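Local coordinates for protein L544 (Acanthamoeba polyphaga mimivirus, PDB 4AMQ) that probably acts as a metal-dependent nucleotidyl transferase, with a manganese-binding nucleotidyltransferase domain and a helical domain, at residues L30-Y33 and I34-K37; L265-I268 and I269-F273. One frame throughout, in Å; residues are numbered along the deposited sequence.

Interaction 1 of 2, residues L30-Y33 and I34-K37; sequences LERY and IKNK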
# COMPACT_ATOMS: atom_id res chain seq x y z
N LEU A 30 19.49 0.34 -10.86
CA LEU A 30 18.34 -0.31 -10.24
C LEU A 30 17.12 -0.27 -11.15
O LEU A 30 16.44 -1.28 -11.33
CB LEU A 30 18.03 0.33 -8.89
CG LEU A 30 16.93 -0.35 -8.07
CD1 LEU A 30 17.23 -1.82 -7.88
CD2 LEU A 30 16.76 0.35 -6.73
N GLU A 31 16.83 0.90 -11.73
CA GLU A 31 15.70 1.04 -12.65
C GLU A 31 15.82 0.07 -13.82
O GLU A 31 14.85 -0.60 -14.19
CB GLU A 31 15.60 2.48 -13.18
CG GLU A 31 14.37 2.72 -14.06
CD GLU A 31 14.33 4.11 -14.68
OE1 GLU A 31 14.85 5.06 -14.06
OE2 GLU A 31 13.78 4.25 -15.79
N ARG A 32 17.02 -0.02 -14.39
CA ARG A 32 17.26 -0.92 -15.51
C ARG A 32 17.05 -2.37 -15.08
O ARG A 32 16.46 -3.16 -15.81
CB ARG A 32 18.67 -0.72 -16.07
CG ARG A 32 18.87 -1.22 -17.50
CD ARG A 32 18.59 -0.12 -18.52
NE ARG A 32 17.17 0.16 -18.69
CZ ARG A 32 16.42 -0.36 -19.66
NH1 ARG A 32 16.96 -1.18 -20.55
NH2 ARG A 32 15.13 -0.05 -19.74
N TYR A 33 17.55 -2.71 -13.89
CA TYR A 33 17.35 -4.05 -13.35
C TYR A 33 15.86 -4.36 -13.22
O TYR A 33 15.41 -5.44 -13.58
CB TYR A 33 18.04 -4.20 -12.00
CG TYR A 33 17.76 -5.52 -11.32
CD1 TYR A 33 18.42 -6.68 -11.70
CD2 TYR A 33 16.82 -5.61 -10.29
CE1 TYR A 33 18.17 -7.89 -11.08
CE2 TYR A 33 16.56 -6.82 -9.67
CZ TYR A 33 17.23 -7.96 -10.07
OH TYR A 33 16.97 -9.16 -9.45
N ILE A 34 15.11 -3.39 -12.70
CA ILE A 34 13.66 -3.54 -12.54
C ILE A 34 12.98 -3.73 -13.90
O ILE A 34 12.21 -4.68 -14.08
CB ILE A 34 13.05 -2.34 -11.80
CG1 ILE A 34 13.49 -2.34 -10.33
CG2 ILE A 34 11.53 -2.36 -11.90
CD1 ILE A 34 12.98 -1.16 -9.53
N LYS A 35 13.28 -2.84 -14.84
CA LYS A 35 12.67 -2.91 -16.17
C LYS A 35 13.11 -4.13 -16.97
O LYS A 35 12.32 -4.70 -17.73
CB LYS A 35 12.98 -1.64 -16.95
CG LYS A 35 12.34 -0.38 -16.39
CD LYS A 35 12.85 0.84 -17.13
CE LYS A 35 11.81 1.94 -17.15
NZ LYS A 35 12.31 3.14 -17.88
N ASN A 36 14.36 -4.54 -16.81
CA ASN A 36 14.90 -5.66 -17.59
C ASN A 36 14.67 -7.04 -16.97
O ASN A 36 14.38 -8.00 -17.68
CB ASN A 36 16.39 -5.47 -17.87
CG ASN A 36 16.66 -4.33 -18.83
OD1 ASN A 36 15.76 -3.87 -19.54
ND2 ASN A 36 17.91 -3.87 -18.86
N LYS A 37 14.80 -7.13 -15.66
CA LYS A 37 14.78 -8.43 -14.99
C LYS A 37 13.47 -8.74 -14.27
O LYS A 37 13.08 -9.90 -14.16
CB LYS A 37 15.96 -8.55 -14.02
CG LYS A 37 17.31 -8.27 -14.67
CD LYS A 37 17.50 -9.13 -15.91
CE LYS A 37 18.81 -8.82 -16.61
NZ LYS A 37 18.95 -9.60 -17.87
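Glu31 and Lys35 run side by side along one flank of helix 28-42 and close a salt bridge one turn apart. Lys35 NZ lies 2.8 Å from Glu31 OE2 and uses the anti lone pair of that oxygen, the one turned away from OE1. Both chains are extended beyond CG, and because Glu31 CG stands anti to its own N (chi1 -175°) while Lys35 CG lies beside its own, the two ends converge. Glu31 OE1 is taken by Arg60, which leaves the buried carboxylate held between two cations.

Lys37 packs its aliphatic root on the Tyr33 ring, with CB 4.1 Å from the ring centroid in a CH-pi contact displaced toward the rim; Lys37 CG comes within 3.5 Å of Tyr33 CD1. The phenol hydroxyl bonds Gln98. Arg32 bends at chi2 and chi3, bringing its guanidinium almost perpendicular (88°) to the Asn36 amide. Asn36 OD1 sits over one guanidinium face, 3.1 Å from Arg32 NH1, but the angle is too poor for a hydrogen bond.

Between the segments the apolar contact is slight, Leu30 CG to Ile34 CD1 at 4.3 Å, since both residues turn to the core, Leu30 to Ile64 and Ile205 and Ile34 to Phe57.

Four i to i+4 backbone bonds underlie all this; that from Lys35 N to Glu31 O is 2.8 Å long and nearly straight at 170°. The whole is an amphipathic alpha-helix of the nucleotidyltransferase domain, with an i to i+4 ion pair, and its Ile34 side chain lies about 12 Å from a bound manganese ion.

Interaction 2 of 2, residues L265-I268 and I269-F273; sequences LEYI and IETKF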
# COMPACT_ATOMS: atom_id res chain seq x y z
N LEU A 265 9.21 21.66 -1.66
CA LEU A 265 8.33 20.67 -1.06
C LEU A 265 8.76 19.25 -1.41
O LEU A 265 8.70 18.35 -0.57
CB LEU A 265 6.87 20.92 -1.47
CG LEU A 265 6.16 21.99 -0.64
CD1 LEU A 265 4.76 22.25 -1.17
CD2 LEU A 265 6.11 21.58 0.82
N GLU A 266 9.20 19.05 -2.65
CA GLU A 266 9.68 17.75 -3.08
C GLU A 266 10.91 17.35 -2.28
O GLU A 266 11.04 16.20 -1.85
CB GLU A 266 10.01 17.76 -4.58
CG GLU A 266 10.39 16.40 -5.15
CD GLU A 266 9.19 15.48 -5.36
OE1 GLU A 266 8.09 15.81 -4.88
OE2 GLU A 266 9.36 14.42 -6.00
N TYR A 267 11.81 18.30 -2.06
CA TYR A 267 13.00 18.05 -1.27
C TYR A 267 12.64 17.66 0.15
O TYR A 267 13.16 16.68 0.69
CB TYR A 267 13.92 19.27 -1.26
CG TYR A 267 15.09 19.12 -0.33
CD1 TYR A 267 16.28 18.56 -0.76
CD2 TYR A 267 15.00 19.52 1.00
CE1 TYR A 267 17.36 18.41 0.10
CE2 TYR A 267 16.06 19.37 1.86
CZ TYR A 267 17.24 18.82 1.41
OH TYR A 267 18.30 18.67 2.27
N ILE A 268 11.74 18.43 0.76
CA ILE A 268 11.33 18.20 2.14
C ILE A 268 10.68 16.83 2.32
O ILE A 268 11.04 16.07 3.22
CB ILE A 268 10.36 19.29 2.61
CG1 ILE A 268 11.03 20.66 2.55
CG2 ILE A 268 9.86 18.99 4.02
CD1 ILE A 268 10.10 21.81 2.82
N ILE A 269 9.71 16.54 1.46
CA ILE A 269 8.95 15.29 1.54
C ILE A 269 9.80 14.07 1.19
O ILE A 269 9.80 13.08 1.92
CB ILE A 269 7.71 15.34 0.62
CG1 ILE A 269 6.77 16.47 1.06
CG2 ILE A 269 7.00 14.00 0.61
CD1 ILE A 269 5.60 16.70 0.12
N GLU A 270 10.55 14.17 0.10
CA GLU A 270 11.22 13.00 -0.48
C GLU A 270 12.69 12.81 -0.07
O GLU A 270 13.21 11.70 -0.12
CB GLU A 270 11.11 13.04 -2.01
CG GLU A 270 9.68 13.16 -2.53
CD GLU A 270 8.82 11.97 -2.15
OE1 GLU A 270 9.35 10.99 -1.58
OE2 GLU A 270 7.60 12.00 -2.43
N THR A 271 13.36 13.89 0.34
CA THR A 271 14.76 13.77 0.73
C THR A 271 14.96 13.96 2.23
O THR A 271 15.46 13.06 2.91
CB THR A 271 15.67 14.74 -0.06
OG1 THR A 271 15.64 14.40 -1.45
CG2 THR A 271 17.11 14.66 0.44
N LYS A 272 14.57 15.11 2.74
CA LYS A 272 14.73 15.39 4.16
C LYS A 272 14.01 14.37 5.03
O LYS A 272 14.56 13.89 6.02
CB LYS A 272 14.26 16.81 4.49
CG LYS A 272 14.48 17.19 5.94
CD LYS A 272 14.16 18.65 6.17
CE LYS A 272 14.24 18.99 7.65
NZ LYS A 272 15.59 18.70 8.21
N PHE A 273 12.77 14.04 4.66
CA PHE A 273 11.97 13.10 5.44
C PHE A 273 11.68 11.81 4.67
O PHE A 273 10.84 11.01 5.08
CB PHE A 273 10.66 13.76 5.88
CG PHE A 273 10.85 14.97 6.74
CD1 PHE A 273 11.43 14.86 8.00
CD2 PHE A 273 10.45 16.23 6.30
CE1 PHE A 273 11.61 15.98 8.79
CE2 PHE A 273 10.63 17.34 7.10
CZ PHE A 273 11.21 17.22 8.34
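Ile268 and Phe273 make the tight side of this helix end, their side chains lying side by side and pointing the same way. Ile268 CG2 meets Phe273 CE2 at 3.6 Å, and the ring reaches back because Phe273 CG lies beside its own backbone N (chi1 -60°). The carbonyl oxygen of Ile268 approaches the ring obliquely, 3.1 Å from Phe273 CD2, while also accepting the Phe273 N-H, with N 3.0 Å away. Helix 334-368 adjoins the pair, with Tyr363 on Ile268 and Gln359 and Ser360 on Phe273; Ile269 turns to Leu248 and Phe249 of helix 248-254.

The looser, solvent side is formed by Tyr267 and Lys272, both exposed, with Thr271 partly covered by Pro62. Thr271 CB stands over one face of the Tyr267 ring, 4.3 Å from its centroid, in a CH-pi contact, and Thr271 CG2 lies 3.8 Å from Tyr267 CE1. Lys272 touches the same ring more distantly, through CB, while its CG stands over the centre of the Phe273 ring, so its aliphatic chain joins the loose side to the tight one.

Where these sides join, the backbone widens. Tyr267 O accepts two N-H groups, from Thr271 N at 2.8 Å and, straighter at 163°, from Lys272 N at 2.9 Å. The second bond spans five residues, as does that from Phe273 to Ile268, the mark of a pi-type turn closing the helix.

Glu266 and Glu270 follow one another on the third flank, with Glu270 CG 3.7 Å from Glu266 CD. Their carboxylate planes are 59° apart. The two carboxylates come near each other, but Arg252 and Arg59 each bridge both acids, and Lys277 takes Glu270 OE1. These cations probably offset the repulsion and stabilise both carboxylates in their ionised form.

Interactions 1 and 2 follow in series along the chain, the first on helix 28-42 in the nucleotidyltransferase domain and the second at the end of helix 259-272 in the helical domain. Their centres are 25 Å apart and their nearest atoms about 14 Å, so they do not touch. Arg59 and Arg60, adjacent residues just after helix 55-58, reach one interaction each, so this part of the chain tethers the two helices through salt bridges. The manganese ions are held by Asp66, Asp68 and Asp213 of strands 66-72 and 209-217; the Glu270 side chain comes within about 9 Å of one from the other domain, consistent with a site near the domain boundary.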